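Local coordinates for protein peroxinectin A (Dictyostelium discoideum, PDB 6ERC) that catalyses the hydrogen peroxide-dependent oxidation of phenolic donors as a secreted, haem-containing peroxidase, with iodide and thiocyanate peroxidase activities as well, at residues K65-D70 with I350-N355; P310-Y315 with E342-G347; I27-P32 with R400-R405. One frame throughout, in Å; residues are numbered along the deposited sequence.

Contact 1 of 3, residues K65-D70 with I350-N355; sequences KEHLTD and INEEEN. With CA (calcium ion), chain G.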
loop_
_atom_site.group_PDB
_atom_site.type_symbol
_atom_site.label_atom_id
_atom_site.label_comp_id
_atom_site.label_asym_id
_atom_site.label_seq_id
_atom_site.Cartn_x
_atom_site.Cartn_y
_atom_site.Cartn_z
ATOM N N LYS A 65 -7.456 18.856 -0.538
ATOM C CA LYS A 65 -8.300 19.783 0.207
ATOM C C LYS A 65 -8.006 19.745 1.699
ATOM O O LYS A 65 -8.271 20.729 2.399
ATOM C CB LYS A 65 -9.776 19.467 -0.045
ATOM C CG LYS A 65 -10.218 19.704 -1.482
ATOM C CD LYS A 65 -11.695 19.373 -1.697
ATOM C CE LYS A 65 -12.617 20.388 -1.022
ATOM N NZ LYS A 65 -14.050 20.198 -1.414
ATOM N N GLU A 66 -7.465 18.638 2.197
ATOM C CA GLU A 66 -7.071 18.519 3.592
ATOM C C GLU A 66 -5.657 19.030 3.844
ATOM O O GLU A 66 -5.223 19.062 4.999
ATOM C CB GLU A 66 -7.183 17.058 4.042
ATOM C CG GLU A 66 -8.611 16.528 4.120
ATOM C CD GLU A 66 -9.254 16.336 2.755
ATOM O OE1 GLU A 66 -8.519 16.119 1.767
ATOM O OE2 GLU A 66 -10.499 16.405 2.672
ATOM N N HIS A 67 -4.938 19.429 2.795
ATOM C CA HIS A 67 -3.591 19.989 2.920
ATOM C C HIS A 67 -2.608 18.946 3.452
ATOM O O HIS A 67 -1.828 19.200 4.371
ATOM C CB HIS A 67 -3.599 21.236 3.804
ATOM C CG HIS A 67 -4.565 22.285 3.353
ATOM N ND1 HIS A 67 -4.354 23.057 2.232
ATOM C CD2 HIS A 67 -5.751 22.687 3.870
ATOM C CE1 HIS A 67 -5.367 23.891 2.078
ATOM N NE2 HIS A 67 -6.227 23.688 3.059
ATOM N N LEU A 68 -2.647 17.763 2.853
ATOM C CA LEU A 68 -1.753 16.678 3.219
ATOM C C LEU A 68 -0.508 16.695 2.341
ATOM O O LEU A 68 -0.474 17.318 1.277
ATOM C CB LEU A 68 -2.470 15.332 3.102
ATOM C CG LEU A 68 -3.306 14.902 4.312
ATOM C CD1 LEU A 68 -4.014 16.080 4.966
ATOM C CD2 LEU A 68 -4.315 13.846 3.893
ATOM N N THR A 69 0.520 15.997 2.803
ATOM C CA THR A 69 1.829 16.021 2.171
ATOM C C THR A 69 2.074 14.742 1.380
ATOM O O THR A 69 1.410 13.722 1.577
ATOM C CB THR A 69 2.930 16.191 3.223
ATOM O OG1 THR A 69 2.902 15.083 4.130
ATOM C CG2 THR A 69 2.733 17.477 4.006
ATOM N N ASP A 70 3.053 14.811 0.475
ATOM C CA ASP A 70 3.485 13.614 -0.234
ATOM C C ASP A 70 3.953 12.541 0.738
ATOM O O ASP A 70 3.761 11.345 0.485
ATOM C CB ASP A 70 4.602 13.956 -1.220
ATOM C CG ASP A 70 4.133 14.853 -2.353
ATOM O OD1 ASP A 70 2.969 14.710 -2.793
ATOM O OD2 ASP A 70 4.934 15.701 -2.808
ATOM N N ILE A 350 7.281 18.819 2.723
ATOM C CA ILE A 350 6.904 20.205 2.462
ATOM C C ILE A 350 5.869 20.266 1.343
ATOM O O ILE A 350 5.004 21.149 1.335
ATOM C CB ILE A 350 8.144 21.058 2.118
ATOM C CG1 ILE A 350 7.829 22.549 2.251
ATOM C CG2 ILE A 350 8.656 20.761 0.707
ATOM C CD1 ILE A 350 7.736 23.034 3.683
ATOM N N ASN A 351 5.945 19.333 0.398
ATOM C CA ASN A 351 5.134 19.404 -0.811
ATOM C C ASN A 351 3.743 18.824 -0.568
ATOM O O ASN A 351 3.604 17.719 -0.034
ATOM C CB ASN A 351 5.829 18.658 -1.950
ATOM C CG ASN A 351 5.136 18.853 -3.283
ATOM O OD1 ASN A 351 4.480 19.869 -3.514
ATOM N ND2 ASN A 351 5.280 17.877 -4.169
ATOM N N GLU A 352 2.714 19.571 -0.968
ATOM C CA GLU A 352 1.337 19.134 -0.786
ATOM C C GLU A 352 0.960 18.110 -1.850
ATOM O O GLU A 352 1.328 18.245 -3.020
ATOM C CB GLU A 352 0.383 20.328 -0.855
ATOM C CG GLU A 352 -1.017 20.029 -0.343
ATOM C CD GLU A 352 -1.988 21.172 -0.590
ATOM O OE1 GLU A 352 -2.397 21.370 -1.758
ATOM O OE2 GLU A 352 -2.334 21.875 0.384
ATOM N N GLU A 353 0.220 17.083 -1.437
ATOM C CA GLU A 353 -0.145 15.997 -2.338
ATOM C C GLU A 353 -1.410 16.357 -3.116
ATOM O O GLU A 353 -1.925 17.477 -3.048
ATOM C CB GLU A 353 -0.328 14.692 -1.565
ATOM C CG GLU A 353 -1.587 14.631 -0.710
ATOM C CD GLU A 353 -1.843 13.246 -0.159
ATOM O OE1 GLU A 353 -0.994 12.356 -0.376
ATOM O OE2 GLU A 353 -2.896 13.044 0.482
ATOM N N GLU A 354 -1.922 15.386 -3.862
ATOM C CA GLU A 354 -3.109 15.549 -4.684
ATOM C C GLU A 354 -4.359 15.164 -3.892
ATOM O O GLU A 354 -4.290 14.475 -2.872
ATOM C CB GLU A 354 -2.975 14.689 -5.942
ATOM C CG GLU A 354 -3.793 15.138 -7.133
ATOM C CD GLU A 354 -3.499 16.559 -7.556
ATOM O OE1 GLU A 354 -2.338 16.825 -7.938
ATOM O OE2 GLU A 354 -4.422 17.402 -7.502
ATOM N N ASN A 355 -5.513 15.623 -4.372
ATOM C CA ASN A 355 -6.767 15.359 -3.683
ATOM C C ASN A 355 -7.249 13.940 -3.959
ATOM O O ASN A 355 -6.969 13.360 -5.011
ATOM C CB ASN A 355 -7.839 16.354 -4.119
ATOM C CG ASN A 355 -8.987 16.441 -3.136
ATOM O OD1 ASN A 355 -8.783 16.639 -1.939
ATOM N ND2 ASN A 355 -10.203 16.291 -3.637
HETATM CA CA CA G . -6.903 12.682 -7.340
HETATM O O HOH W 1 -5.122 13.149 -8.845
HETATM O O HOH W 2 -7.121 15.002 -7.639
#
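E353 lies alongside L68, both side chains running the same way, and its carboxylate reaches over the leucine, with OE2 3.5 Å from L68 CB. CG of E353 sits between its own backbone N and carbonyl carbon (chi1 72°), where it packs against L68 O; the chain beyond is extended. The other oxygen, OE1, accepts from ND2 of N73 on helix 70-80, and the side chain as a whole comes within about 6 Å of the haem. The backbones join at a single antiparallel bridge. T69 and E352 form its non-hydrogen-bonded pair, CA atoms 4.3 Å apart, flanked by bonds from E353 N to L68 O (2.8 Å) and from D70 N to N351 O (3.0 Å). The bridge ties the loop leading into helix 70-80 to the loop that leaves helix 342-350. T69 is the N-cap of helix 70-80: its side chain caps a backbone N in the first turn, and OG1 is hydrogen-bonded to V508 O. Next to it D70 and N351 meet obliquely, OD2 to ND2, in a weak bond. H67 ND1 donates to E352 OE2 over 3.0 Å, the ring and carboxylate planes turned 46° apart. At the far end the amide of N355 takes the backbone N of K65 on OD1, 2.9 Å away, in a nearly straight bond whose donor stands above the carbonyl plane. The backbone O of the same asparagine binds the calcium ion at 2.4 Å, together with two waters and ligands from S306, D357 and Y359.

Contact 2 of 3, residues P310-Y315 with E342-G347; sequences PFMEYY and EPLIRG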
loop_
_atom_site.group_PDB
_atom_site.type_symbol
_atom_site.label_atom_id
_atom_site.label_comp_id
_atom_site.label_asym_id
_atom_site.label_seq_id
_atom_site.Cartn_x
_atom_site.Cartn_y
_atom_site.Cartn_z
ATOM N N PRO A 310 2.080 14.594 -9.253
ATOM C CA PRO A 310 2.878 14.255 -10.441
ATOM C C PRO A 310 4.375 14.437 -10.269
ATOM O O PRO A 310 5.137 13.830 -11.033
ATOM C CB PRO A 310 2.332 15.208 -11.508
ATOM C CG PRO A 310 1.869 16.394 -10.745
ATOM C CD PRO A 310 1.387 15.886 -9.405
ATOM N N PHE A 311 4.828 15.243 -9.313
ATOM C CA PHE A 311 6.242 15.568 -9.195
ATOM C C PHE A 311 6.775 15.205 -7.816
ATOM O O PHE A 311 6.072 15.297 -6.805
ATOM C CB PHE A 311 6.493 17.052 -9.467
ATOM C CG PHE A 311 6.323 17.433 -10.902
ATOM C CD1 PHE A 311 7.324 17.172 -11.822
ATOM C CD2 PHE A 311 5.161 18.047 -11.337
ATOM C CE1 PHE A 311 7.172 17.521 -13.147
ATOM C CE2 PHE A 311 5.003 18.400 -12.661
ATOM C CZ PHE A 311 6.008 18.137 -13.568
ATOM N N MET A 312 8.036 14.791 -7.801
ATOM C CA MET A 312 8.757 14.441 -6.583
ATOM C C MET A 312 9.787 15.538 -6.331
ATOM O O MET A 312 10.731 15.698 -7.113
ATOM C CB MET A 312 9.409 13.071 -6.741
ATOM C CG MET A 312 9.786 12.392 -5.453
ATOM S SD MET A 312 9.775 10.603 -5.675
ATOM C CE MET A 312 8.024 10.281 -5.601
ATOM N N GLU A 313 9.597 16.297 -5.254
ATOM C CA GLU A 313 10.417 17.473 -4.988
ATOM C C GLU A 313 11.746 17.102 -4.335
ATOM O O GLU A 313 11.843 16.142 -3.564
ATOM C CB GLU A 313 9.665 18.454 -4.086
ATOM C CG GLU A 313 8.465 19.129 -4.740
ATOM C CD GLU A 313 8.863 20.124 -5.820
ATOM O OE1 GLU A 313 10.007 20.626 -5.777
ATOM O OE2 GLU A 313 8.035 20.403 -6.714
ATOM N N TYR A 314 12.777 17.885 -4.657
ATOM C CA TYR A 314 14.106 17.758 -4.070
ATOM C C TYR A 314 14.517 19.101 -3.488
ATOM O O TYR A 314 14.393 20.132 -4.156
ATOM C CB TYR A 314 15.149 17.322 -5.105
ATOM C CG TYR A 314 15.109 15.861 -5.470
ATOM C CD1 TYR A 314 14.107 15.356 -6.288
ATOM C CD2 TYR A 314 16.088 14.989 -5.018
ATOM C CE1 TYR A 314 14.072 14.016 -6.633
ATOM C CE2 TYR A 314 16.065 13.649 -5.356
ATOM C CZ TYR A 314 15.057 13.168 -6.164
ATOM O OH TYR A 314 15.024 11.833 -6.505
ATOM N N TYR A 315 15.020 19.084 -2.257
ATOM C CA TYR A 315 15.518 20.285 -1.605
ATOM C C TYR A 315 16.905 20.018 -1.039
ATOM O O TYR A 315 17.216 18.904 -0.615
ATOM C CB TYR A 315 14.571 20.751 -0.490
ATOM C CG TYR A 315 13.347 21.474 -1.000
ATOM C CD1 TYR A 315 13.348 22.855 -1.150
ATOM C CD2 TYR A 315 12.193 20.779 -1.333
ATOM C CE1 TYR A 315 12.236 23.523 -1.616
ATOM C CE2 TYR A 315 11.072 21.439 -1.802
ATOM C CZ TYR A 315 11.101 22.813 -1.941
ATOM O OH TYR A 315 9.993 23.484 -2.408
ATOM N N GLU A 342 18.128 12.553 2.048
ATOM C CA GLU A 342 17.736 13.826 2.649
ATOM C C GLU A 342 17.023 14.743 1.667
ATOM O O GLU A 342 15.993 15.331 2.042
ATOM C CB GLU A 342 18.965 14.518 3.253
ATOM C CG GLU A 342 19.452 13.908 4.557
ATOM C CD GLU A 342 20.190 12.597 4.359
ATOM O OE1 GLU A 342 20.573 12.289 3.210
ATOM O OE2 GLU A 342 20.391 11.874 5.358
ATOM N N PRO A 343 17.495 14.926 0.430
ATOM C CA PRO A 343 16.769 15.820 -0.491
ATOM C C PRO A 343 15.345 15.370 -0.775
ATOM O O PRO A 343 14.454 16.213 -0.934
ATOM C CB PRO A 343 17.640 15.798 -1.756
ATOM C CG PRO A 343 18.985 15.357 -1.294
ATOM C CD PRO A 343 18.736 14.409 -0.169
ATOM N N LEU A 344 15.107 14.061 -0.852
ATOM C CA LEU A 344 13.745 13.565 -1.016
ATOM C C LEU A 344 12.905 13.866 0.216
ATOM O O LEU A 344 11.806 14.424 0.107
ATOM C CB LEU A 344 13.763 12.062 -1.290
ATOM C CG LEU A 344 14.216 11.645 -2.688
ATOM C CD1 LEU A 344 14.566 10.169 -2.702
ATOM C CD2 LEU A 344 13.130 11.949 -3.713
ATOM N N ILE A 345 13.405 13.499 1.399
ATOM C CA ILE A 345 12.641 13.700 2.628
ATOM C C ILE A 345 12.178 15.145 2.730
ATOM O O ILE A 345 11.024 15.421 3.075
ATOM C CB ILE A 345 13.477 13.294 3.858
ATOM C CG1 ILE A 345 13.918 11.826 3.774
ATOM C CG2 ILE A 345 12.689 13.545 5.143
ATOM C CD1 ILE A 345 12.787 10.821 3.795
ATOM N N ARG A 346 13.070 16.092 2.436
ATOM C CA ARG A 346 12.693 17.498 2.525
ATOM C C ARG A 346 11.518 17.803 1.608
ATOM O O ARG A 346 10.583 18.509 2.000
ATOM C CB ARG A 346 13.886 18.391 2.182
ATOM C CG ARG A 346 15.009 18.369 3.207
ATOM C CD ARG A 346 16.042 19.453 2.922
ATOM N NE ARG A 346 17.277 19.260 3.684
ATOM C CZ ARG A 346 18.343 18.593 3.247
ATOM N NH1 ARG A 346 18.352 18.041 2.041
ATOM N NH2 ARG A 346 19.411 18.476 4.021
ATOM N N GLY A 347 11.544 17.275 0.383
ATOM C CA GLY A 347 10.440 17.506 -0.532
ATOM C C GLY A 347 9.157 16.828 -0.086
ATOM O O GLY A 347 8.072 17.403 -0.198
#
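L344 pushes its CD2 methyl over one face of the Y314 ring, 3.3 Å from CZ, the two side chains lying side by side and pointing the same way. The methyl also meets M312 CG at 3.8 Å, filling the hollow between methionine and tyrosine. P343 CB approaches Y314 CD2 obliquely from that same side of the ring. Strand 311-315, which pairs with 321-326 in a two-stranded antiparallel sheet, lies across the first turn and a half of helix 342-350 at 117°, with the axes only 5.6 Å apart. Such closeness rests on G347: its bare CA forms a notch that receives the carbonyl O of E313, 3.6 Å away, while the Y315 ring turns its edge to the same CA. Beyond it, CB of Y315 abuts CB of R346 at 3.6 Å. Y315 N donates to P343 O over 3.2 Å, and Y315 O receives a weak bond from R346 NH1, whose guanidinium is held chiefly by the carbonyls of I501 and N500. Y314 OH is likewise bonded, to A336 O. Close apolar packing therefore predominates, and the few polar links across it run to backbone carbonyls, with no charge paired across the contact.

Contact 3 of 3, residues I27-P32 with R400-R405; sequences IRLANP and RQLGLR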
loop_
_atom_site.group_PDB
_atom_site.type_symbol
_atom_site.label_atom_id
_atom_site.label_comp_id
_atom_site.label_asym_id
_atom_site.label_seq_id
_atom_site.Cartn_x
_atom_site.Cartn_y
_atom_site.Cartn_z
ATOM N N ILE A 27 -10.251 -12.073 3.530
ATOM C CA ILE A 27 -11.556 -12.026 4.174
ATOM C C ILE A 27 -12.506 -11.225 3.289
ATOM O O ILE A 27 -12.086 -10.427 2.449
ATOM C CB ILE A 27 -11.453 -11.415 5.597
ATOM C CG1 ILE A 27 -10.588 -12.295 6.502
ATOM C CG2 ILE A 27 -12.821 -11.219 6.237
ATOM C CD1 ILE A 27 -11.140 -13.697 6.735
ATOM N N ARG A 28 -13.805 -11.455 3.466
ATOM C CA ARG A 28 -14.841 -10.711 2.762
ATOM C C ARG A 28 -15.738 -10.016 3.775
ATOM O O ARG A 28 -16.242 -10.653 4.705
ATOM C CB ARG A 28 -15.682 -11.633 1.871
ATOM C CG ARG A 28 -14.928 -12.262 0.713
ATOM C CD ARG A 28 -14.868 -11.348 -0.501
ATOM N NE ARG A 28 -14.190 -12.003 -1.617
ATOM C CZ ARG A 28 -14.002 -11.458 -2.813
ATOM N NH1 ARG A 28 -14.443 -10.235 -3.073
ATOM N NH2 ARG A 28 -13.368 -12.142 -3.754
ATOM N N LEU A 29 -15.929 -8.710 3.594
ATOM C CA LEU A 29 -16.978 -8.009 4.326
ATOM C C LEU A 29 -18.331 -8.181 3.656
ATOM O O LEU A 29 -19.364 -8.146 4.334
ATOM C CB LEU A 29 -16.650 -6.520 4.435
ATOM C CG LEU A 29 -15.276 -6.152 4.998
ATOM C CD1 LEU A 29 -15.136 -4.640 5.058
ATOM C CD2 LEU A 29 -15.063 -6.773 6.369
ATOM N N ALA A 30 -18.340 -8.372 2.337
ATOM C CA ALA A 30 -19.563 -8.507 1.561
ATOM C C ALA A 30 -19.407 -9.660 0.580
ATOM O O ALA A 30 -18.312 -9.921 0.077
ATOM C CB ALA A 30 -19.881 -7.213 0.803
ATOM N N ASN A 31 -20.510 -10.352 0.316
ATOM C CA ASN A 31 -20.474 -11.449 -0.638
ATOM C C ASN A 31 -19.945 -10.950 -1.982
ATOM O O ASN A 31 -20.340 -9.873 -2.439
ATOM C CB ASN A 31 -21.866 -12.054 -0.828
ATOM C CG ASN A 31 -22.299 -12.903 0.343
ATOM O OD1 ASN A 31 -22.036 -14.104 0.381
ATOM N ND2 ASN A 31 -22.970 -12.285 1.305
ATOM N N PRO A 32 -19.047 -11.685 -2.630
ATOM C CA PRO A 32 -18.636 -11.306 -3.985
ATOM C C PRO A 32 -19.639 -11.767 -5.029
ATOM O O PRO A 32 -20.372 -12.740 -4.838
ATOM C CB PRO A 32 -17.291 -12.025 -4.157
ATOM C CG PRO A 32 -17.388 -13.212 -3.270
ATOM C CD PRO A 32 -18.246 -12.806 -2.104
ATOM N N ARG A 400 -25.140 -1.542 1.001
ATOM C CA ARG A 400 -26.152 -2.345 1.680
ATOM C C ARG A 400 -25.500 -3.383 2.587
ATOM O O ARG A 400 -25.884 -3.538 3.753
ATOM C CB ARG A 400 -27.063 -3.030 0.657
ATOM C CG ARG A 400 -27.989 -2.096 -0.121
ATOM C CD ARG A 400 -29.017 -2.893 -0.942
ATOM N NE ARG A 400 -29.817 -2.051 -1.836
ATOM C CZ ARG A 400 -29.566 -1.851 -3.130
ATOM N NH1 ARG A 400 -28.524 -2.431 -3.719
ATOM N NH2 ARG A 400 -30.363 -1.063 -3.842
ATOM N N GLN A 401 -24.505 -4.103 2.067
ATOM C CA GLN A 401 -23.863 -5.162 2.834
ATOM C C GLN A 401 -22.944 -4.628 3.925
ATOM O O GLN A 401 -22.504 -5.412 4.772
ATOM C CB GLN A 401 -23.084 -6.083 1.895
ATOM C CG GLN A 401 -23.976 -6.822 0.911
ATOM C CD GLN A 401 -23.244 -7.894 0.133
ATOM O OE1 GLN A 401 -22.873 -8.931 0.684
ATOM N NE2 GLN A 401 -23.034 -7.655 -1.155
ATOM N N LEU A 402 -22.646 -3.331 3.926
ATOM C CA LEU A 402 -21.903 -2.703 5.010
ATOM C C LEU A 402 -22.814 -2.033 6.027
ATOM O O LEU A 402 -22.316 -1.393 6.959
ATOM C CB LEU A 402 -20.919 -1.669 4.450
ATOM C CG LEU A 402 -19.790 -2.203 3.566
ATOM C CD1 LEU A 402 -19.040 -1.049 2.920
ATOM C CD2 LEU A 402 -18.836 -3.076 4.366
ATOM N N GLY A 403 -24.129 -2.162 5.873
ATOM C CA GLY A 403 -25.059 -1.511 6.772
ATOM C C GLY A 403 -25.326 -0.062 6.449
ATOM O O GLY A 403 -25.810 0.673 7.314
ATOM N N LEU A 404 -25.023 0.375 5.234
ATOM C CA LEU A 404 -25.261 1.746 4.816
ATOM C C LEU A 404 -26.472 1.818 3.894
ATOM O O LEU A 404 -26.881 0.829 3.282
ATOM C CB LEU A 404 -24.025 2.315 4.112
ATOM C CG LEU A 404 -22.751 2.361 4.963
ATOM C CD1 LEU A 404 -21.544 2.757 4.121
ATOM C CD2 LEU A 404 -22.918 3.315 6.136
ATOM N N ARG A 405 -27.053 3.010 3.810
ATOM C CA ARG A 405 -28.197 3.211 2.932
ATOM C C ARG A 405 -27.730 3.364 1.485
ATOM O O ARG A 405 -26.759 4.076 1.219
ATOM C CB ARG A 405 -28.988 4.449 3.351
ATOM C CG ARG A 405 -29.926 4.226 4.528
ATOM C CD ARG A 405 -30.799 5.447 4.778
ATOM N NE ARG A 405 -32.032 5.108 5.485
ATOM C CZ ARG A 405 -33.108 4.575 4.909
ATOM N NH1 ARG A 405 -33.109 4.306 3.608
ATOM N NH2 ARG A 405 -34.186 4.306 5.635
HETATM O O HOH W 3 -22.885 -9.550 -3.584
#
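The backbones come nearest at A30 and Q401, CA to CA 5.6 Å, where an irregular loop passes the C-terminal end of helix 395-401. That helix closes in a Schellman motif: G403 takes positive phi (82°), and its N is bonded back to R400 O. Q401, on the last turn, carries most of the contact. Its chain, extended beyond CG, lays the amide against A30, with CD 3.5 Å from the alanine CB and the aliphatic CB 3.6 Å from that same methyl. The carbonyl end of the amide then receives the backbone N of N31 on OE1 at 2.8 Å, the donor tilted 29° from the amide plane. The nitrogen end is occupied differently. NE2 donates to a water 3.1 Å away, which in turn donates to N31 O; NE2 also makes a weak hydrogen bond with S397 OG one turn earlier in the helix. One amide thus addresses both backbone groups of N31, the N-H directly and the carbonyl through water. Beside this polar patch the CD2 methyl of L402 meets both CB and CD1 of L29, each at 4.1 Å. Both leucines also meet helix 452-467, L402 at I457 and L29 at E460, and the carboxylate of E295 hydrogen-bonds the backbone N atoms of L29 and A30. With 220 Å² buried, the join is light and mainly polar: one direct hydrogen bond and a water bridge from a single glutamine amide, beside a loose leucine contact.

How the contacts relate
Contacts 1 and 2 are partly buried neighbours, centres about 13 Å apart, and share helix 342-350: its first turns pack on strand 311-315, and the chain leaving it bridges to 65-70. They touch directly, N351 ND2 against E313 CG and I350 against Y315. Contact 3 lies on the surface, about 40 Å from contact 2 between centres and on the opposite side of the chain's centre. The chemistry follows place: contact 1, which holds a calcium ligand, is dominated by backbone pairing and carboxylates; contact 2, equally close to the haem, is chiefly apolar; contact 3 is small, glutamine-led and partly water-mediated. In sequence, contact 3 encloses contact 1, which encloses contact 2.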